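Long-range contacts in class D beta-lactamase (PDB 4IED), which probably hydrolyses beta-lactam antibiotics to substituted beta-amino acids, so conferring antibiotic resistance: residues Thr64-Leu68 against Gln178-Ile182; Glu14-Met18 against Glu245-Asn249. All coordinates share one frame; numbering follows the deposited sequence. Where two conformers were deposited one is given.

Contact 1. Residues Thr64-Leu68 against Gln178-Ile182; sequences TLIGL and QVKDI
V179 meets T64, L65 and L68 with one methyl group, CG2, which comes down on the flank of helix 62-69. The torsion chi1 of 174° sets CG1 opposite the backbone N and leaves CG2 as the branch that faces the other helix. T64 CG2 lies 3.9 Å from V179 CG2, the two side chains passing alongside each other and pointing opposite ways, and L68 CD1 closes on V179 CG2 at 4.0 Å. The methyl also rests against the backbone: L65 N is 4.0 Å from V179 CG2, the CB of L65 scarcely farther. L68 is the second pillar. Its two methyls lie against the end of Q178, whose side chain runs aslant to it: CD2 stands 3.6 Å from Q178 OE1, while CD1 touches Q178 CB. The Q178 amide is not left to this apolar neighbour, since OE1 accepts from the backbone N of V76 and NE2 donates to the carbonyl of E174. The short helix segments run in roughly opposing directions but well skewed, 140° between them and 10.6 Å apart at closest approach. They lie in the helical part of the serine beta-lactamase fold, where helix 62-69 begins just after the carboxylated lysine at position 60 and helix 173-182 leads into the edge strand 184-187. At the other end of the interface from Q178, the methyl ends of T64 and I182 meet tip to tip, T64 CG2 lying 3.7 Å from I182 CD1. The latter gets there because CG1 of I182 sits between backbone N and carbonyl carbon (chi1 70°), with the chain extended beyond it. T64 turns its hydroxyl to polar partners, the backbone O of the carboxylated lysine and the hydroxyl of Y111, while I103 of helix 99-105 touches both T64 and I182.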
loop_
_atom_site.group_PDB
_atom_site.type_symbol
_atom_site.label_atom_id
_atom_site.label_comp_id
_atom_site.label_asym_id
_atom_site.label_seq_id
_atom_site.Cartn_x
_atom_site.Cartn_y
_atom_site.Cartn_z
ATOM N N THR A 64 -9.224 -4.454 0.359
ATOM C CA THR A 64 -10.436 -3.764 0.843
ATOM C C THR A 64 -11.365 -3.380 -0.331
ATOM O O THR A 64 -12.578 -3.639 -0.281
ATOM C CB THR A 64 -10.080 -2.440 1.524
ATOM O OG1 THR A 64 -9.113 -2.686 2.610
ATOM C CG2 THR A 64 -11.322 -1.778 2.122
ATOM N N LEU A 65 -10.758 -2.877 -1.434
ATOM C CA LEU A 65 -11.596 -2.433 -2.586
ATOM C C LEU A 65 -12.324 -3.585 -3.190
ATOM O O LEU A 65 -13.528 -3.515 -3.473
ATOM C CB LEU A 65 -10.694 -1.758 -3.573
ATOM C CG LEU A 65 -11.303 -1.146 -4.769
ATOM C CD1 LEU A 65 -12.351 -0.057 -4.467
ATOM C CD2 LEU A 65 -10.317 -0.651 -5.786
ATOM N N ILE A 66 -11.655 -4.729 -3.375
ATOM C CA ILE A 66 -12.314 -5.885 -3.915
ATOM C C ILE A 66 -13.368 -6.431 -2.977
ATOM O O ILE A 66 -14.456 -6.872 -3.387
ATOM C CB ILE A 66 -11.294 -7.002 -4.219
ATOM C CG1 ILE A 66 -10.303 -6.518 -5.306
ATOM C CG2 ILE A 66 -11.927 -8.270 -4.644
ATOM C CD1 ILE A 66 -9.011 -7.332 -5.402
ATOM N N GLY A 67 -13.139 -6.417 -1.675
ATOM C CA GLY A 67 -14.166 -6.822 -0.724
ATOM C C GLY A 67 -15.421 -5.982 -0.742
ATOM O O GLY A 67 -16.500 -6.510 -0.689
ATOM N N LEU A 68 -15.208 -4.655 -0.794
ATOM C CA LEU A 68 -16.374 -3.776 -0.947
ATOM C C LEU A 68 -17.104 -4.029 -2.223
ATOM O O LEU A 68 -18.353 -4.059 -2.203
ATOM C CB LEU A 68 -15.928 -2.314 -0.895
ATOM C CG LEU A 68 -15.349 -1.829 0.466
ATOM C CD1 LEU A 68 -14.663 -0.495 0.211
ATOM C CD2 LEU A 68 -16.454 -1.796 1.541
ATOM N N GLN A 178 -14.355 5.139 0.052
ATOM C CA GLN A 178 -14.141 4.482 1.304
ATOM C C GLN A 178 -12.704 4.104 1.491
ATOM O O GLN A 178 -12.091 4.345 2.559
ATOM C CB GLN A 178 -15.031 3.281 1.451
ATOM C CG GLN A 178 -16.457 3.569 1.777
ATOM C CD GLN A 178 -17.219 2.316 1.804
ATOM O OE1 GLN A 178 -17.143 1.492 2.712
ATOM N NE2 GLN A 178 -17.916 2.075 0.727
ATOM N N VAL A 179 -12.088 3.600 0.421
ATOM C CA VAL A 179 -10.693 3.227 0.555
ATOM C C VAL A 179 -9.791 4.466 0.726
ATOM O O VAL A 179 -8.809 4.467 1.492
ATOM C CB VAL A 179 -10.247 2.338 -0.658
ATOM C CG1 VAL A 179 -8.713 2.075 -0.588
ATOM C CG2 VAL A 179 -11.009 1.021 -0.630
ATOM N N LYS A 180 -10.120 5.553 0.049
ATOM C CA LYS A 180 -9.435 6.805 0.306
ATOM C C LYS A 180 -9.637 7.243 1.751
ATOM O O LYS A 180 -8.647 7.619 2.416
ATOM C CB LYS A 180 -10.002 7.916 -0.606
ATOM C CG LYS A 180 -9.776 7.653 -2.120
ATOM C CD LYS A 180 -10.252 8.871 -2.933
ATOM C CE LYS A 180 -9.266 10.038 -2.759
ATOM N NZ LYS A 180 -9.704 11.248 -3.515
ATOM N N ASP A 181 -10.842 7.179 2.279
ATOM C CA ASP A 181 -11.076 7.688 3.603
ATOM C C ASP A 181 -10.300 6.897 4.678
ATOM O O ASP A 181 -9.746 7.457 5.612
ATOM C CB ASP A 181 -12.536 7.639 3.903
ATOM C CG ASP A 181 -12.920 8.537 5.067
ATOM O OD1 ASP A 181 -12.897 9.797 4.904
ATOM O OD2 ASP A 181 -13.324 8.017 6.145
ATOM N N ILE A 182 -10.273 5.579 4.569
ATOM C CA ILE A 182 -9.590 4.736 5.585
ATOM C C ILE A 182 -8.091 4.821 5.584
ATOM O O ILE A 182 -7.477 4.449 6.586
ATOM C CB ILE A 182 -10.028 3.265 5.493
ATOM C CG1 ILE A 182 -9.508 2.561 4.243
ATOM C CG2 ILE A 182 -11.585 3.187 5.631
ATOM C CD1 ILE A 182 -9.974 1.165 3.985
#

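Contact 2. Residues Glu14-Met18 against Glu245-Asn249; sequences ENQFM and EYFKN
N15 brings its amide to the rim of the Y246 ring, ND2 lying 3.7 Å from Y246 CE1 near the ring plane, with amide and ring planes 77° apart. The same side chain is the N-cap of helix 16-25: OD1 accepts from M18 N at 2.8 Å, in the carbonyl plane, with an N-H...O angle of 164°. That bond fixes the amide's rotation and presents ND2 to D42 OD2; a water that donates to N249 OD1 also receives a weak bond from N15 ND2. F17 makes the broadest contact. Its ring and the N249 amide stack face to face, the planes only 8° apart, and N249 CG sits 3.5 Å above the ring plane over its centre. F17 CG is anti to the backbone N, which carries the ring out toward the last turn of helix 238-249; there F17 CE2 comes within 3.4 Å of N249 CB, and the ring edge meets the Y246 backbone at CA. M18, extended beyond CG, passes to the Y246 ring and lays its methyl over one face: CE is 3.8 Å from the Y246 ring centroid in a CH-pi contact, while SD stands obliquely at 5.1 Å from that centroid, a Met-aromatic pair. The N-terminal and C-terminal helices thus come together beside the sheet: M18 and Y246 both touch V33 of strand 29-35, M18 also packs on Y44 of strand 40-44, and E245, in the conformer given, forms salt bridges to R24 and K25 near the end of helix 16-25.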
loop_
_atom_site.group_PDB
_atom_site.type_symbol
_atom_site.label_atom_id
_atom_site.label_comp_id
_atom_site.label_asym_id
_atom_site.label_seq_id
_atom_site.Cartn_x
_atom_site.Cartn_y
_atom_site.Cartn_z
ATOM N N GLU A 14 17.832 10.128 -12.591
ATOM C CA GLU A 14 17.372 9.965 -11.240
ATOM C C GLU A 14 17.131 11.343 -10.596
ATOM O O GLU A 14 17.906 12.247 -10.838
ATOM C CB GLU A 14 18.411 9.231 -10.407
ATOM C CG GLU A 14 18.431 7.747 -10.668
ATOM C CD GLU A 14 19.354 6.949 -9.732
ATOM O OE1 GLU A 14 20.413 7.483 -9.206
ATOM O OE2 GLU A 14 19.036 5.751 -9.586
ATOM N N ASN A 15 16.125 11.477 -9.755
ATOM C CA ASN A 15 15.977 12.643 -8.899
ATOM C C ASN A 15 17.197 12.695 -7.957
ATOM O O ASN A 15 17.516 11.751 -7.228
ATOM C CB ASN A 15 14.646 12.555 -8.123
ATOM C CG ASN A 15 14.437 13.745 -7.205
ATOM O OD1 ASN A 15 15.054 13.807 -6.149
ATOM N ND2 ASN A 15 13.622 14.735 -7.633
ATOM N N GLN A 16 17.877 13.790 -8.000
ATOM C CA GLN A 16 19.127 13.923 -7.281
ATOM C C GLN A 16 18.926 14.014 -5.793
ATOM O O GLN A 16 19.758 13.545 -5.063
ATOM C CB GLN A 16 19.911 15.116 -7.885
ATOM C CG GLN A 16 20.483 14.815 -9.278
ATOM C CD GLN A 16 21.295 13.478 -9.345
ATOM O OE1 GLN A 16 22.443 13.348 -8.802
ATOM N NE2 GLN A 16 20.696 12.474 -10.009
ATOM N N PHE A 17 17.849 14.646 -5.330
ATOM C CA PHE A 17 17.581 14.650 -3.908
ATOM C C PHE A 17 17.250 13.244 -3.375
ATOM O O PHE A 17 17.772 12.794 -2.344
ATOM C CB PHE A 17 16.438 15.626 -3.572
ATOM C CG PHE A 17 16.309 15.861 -2.106
ATOM C CD1 PHE A 17 17.367 16.448 -1.425
ATOM C CD2 PHE A 17 15.265 15.392 -1.404
ATOM C CE1 PHE A 17 17.311 16.606 -0.092
ATOM C CE2 PHE A 17 15.190 15.597 -0.060
ATOM C CZ PHE A 17 16.253 16.122 0.595
ATOM N N MET A 18 16.468 12.504 -4.116
ATOM C CA MET A 18 16.237 11.124 -3.663
ATOM C C MET A 18 17.569 10.346 -3.579
ATOM O O MET A 18 17.811 9.565 -2.653
ATOM C CB MET A 18 15.310 10.403 -4.614
ATOM C CG MET A 18 13.916 10.937 -4.677
ATOM S SD MET A 18 12.911 9.971 -5.794
ATOM C CE MET A 18 11.341 10.778 -5.571
ATOM N N GLU A 245 10.801 13.230 3.911
ATOM C CA GLU A 245 11.928 14.139 3.682
ATOM C C GLU A 245 11.830 14.662 2.243
ATOM O O GLU A 245 12.047 15.843 1.981
ATOM C CB GLU A 245 13.272 13.430 3.984
ATOM C CG GLU A 245 13.539 13.323 5.493
ATOM C CD GLU A 245 14.869 12.740 5.939
ATOM O OE1 GLU A 245 15.896 13.028 5.281
ATOM O OE2 GLU A 245 14.834 12.072 7.055
ATOM N N TYR A 246 11.520 13.806 1.272
ATOM C CA TYR A 246 11.383 14.270 -0.096
ATOM C C TYR A 246 10.236 15.272 -0.199
ATOM O O TYR A 246 10.383 16.344 -0.841
ATOM C CB TYR A 246 11.091 13.069 -1.045
ATOM C CG TYR A 246 10.715 13.504 -2.453
ATOM C CD1 TYR A 246 11.694 13.880 -3.315
ATOM C CD2 TYR A 246 9.408 13.557 -2.876
ATOM C CE1 TYR A 246 11.459 14.362 -4.605
ATOM C CE2 TYR A 246 9.123 14.074 -4.165
ATOM C CZ TYR A 246 10.138 14.432 -5.010
ATOM O OH TYR A 246 9.906 14.879 -6.314
ATOM N N PHE A 247 9.069 14.963 0.367
ATOM C CA PHE A 247 7.925 15.898 0.234
ATOM C C PHE A 247 8.107 17.201 1.016
ATOM O O PHE A 247 7.562 18.223 0.596
ATOM C CB PHE A 247 6.621 15.212 0.518
ATOM C CG PHE A 247 6.172 14.306 -0.587
ATOM C CD1 PHE A 247 5.748 14.864 -1.814
ATOM C CD2 PHE A 247 6.097 12.958 -0.421
ATOM C CE1 PHE A 247 5.406 14.103 -2.844
ATOM C CE2 PHE A 247 5.708 12.157 -1.513
ATOM C CZ PHE A 247 5.319 12.744 -2.684
ATOM N N LYS A 248 8.998 17.209 2.019
ATOM C CA LYS A 248 9.334 18.469 2.700
ATOM C C LYS A 248 10.274 19.261 1.769
ATOM O O LYS A 248 10.099 20.520 1.634
ATOM C CB LYS A 248 9.992 18.179 4.038
ATOM C CG LYS A 248 8.947 17.827 5.128
ATOM C CD LYS A 248 9.476 17.503 6.481
ATOM C CE LYS A 248 10.421 16.286 6.582
ATOM N NZ LYS A 248 11.016 16.192 7.910
ATOM N N ASN A 249 11.217 18.605 1.075
ATOM C CA ASN A 249 12.144 19.252 0.130
ATOM C C ASN A 249 11.440 20.013 -0.998
ATOM O O ASN A 249 11.876 21.060 -1.421
ATOM C CB ASN A 249 13.074 18.197 -0.486
ATOM C CG ASN A 249 14.121 18.811 -1.406
ATOM O OD1 ASN A 249 14.092 18.631 -2.629
ATOM N ND2 ASN A 249 15.051 19.479 -0.838
HETATM O O HOH W 1 13.716 17.413 -5.629
#

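How the contacts relate
Contact 1 is buried and contact 2 only partly so; they lie on opposite sides of the chain's centre, their centres 30 Å apart, and share no helix. Contact 1 joins two helices from the interior of the sequence, and it is nested within the loop that contact 2 closes between the chain's two terminal helices. Their chemistry follows their place. At 64-68 against 178-182, aliphatic methyls do most of the touching, one pair of them against a glutamine amide, and the polar ends find their partners elsewhere in the protein. At 14-18 against 245-249, flat groups and a thioether carry the contact, with an amide-on-ring stack toward solvent and a weakly held bridging water.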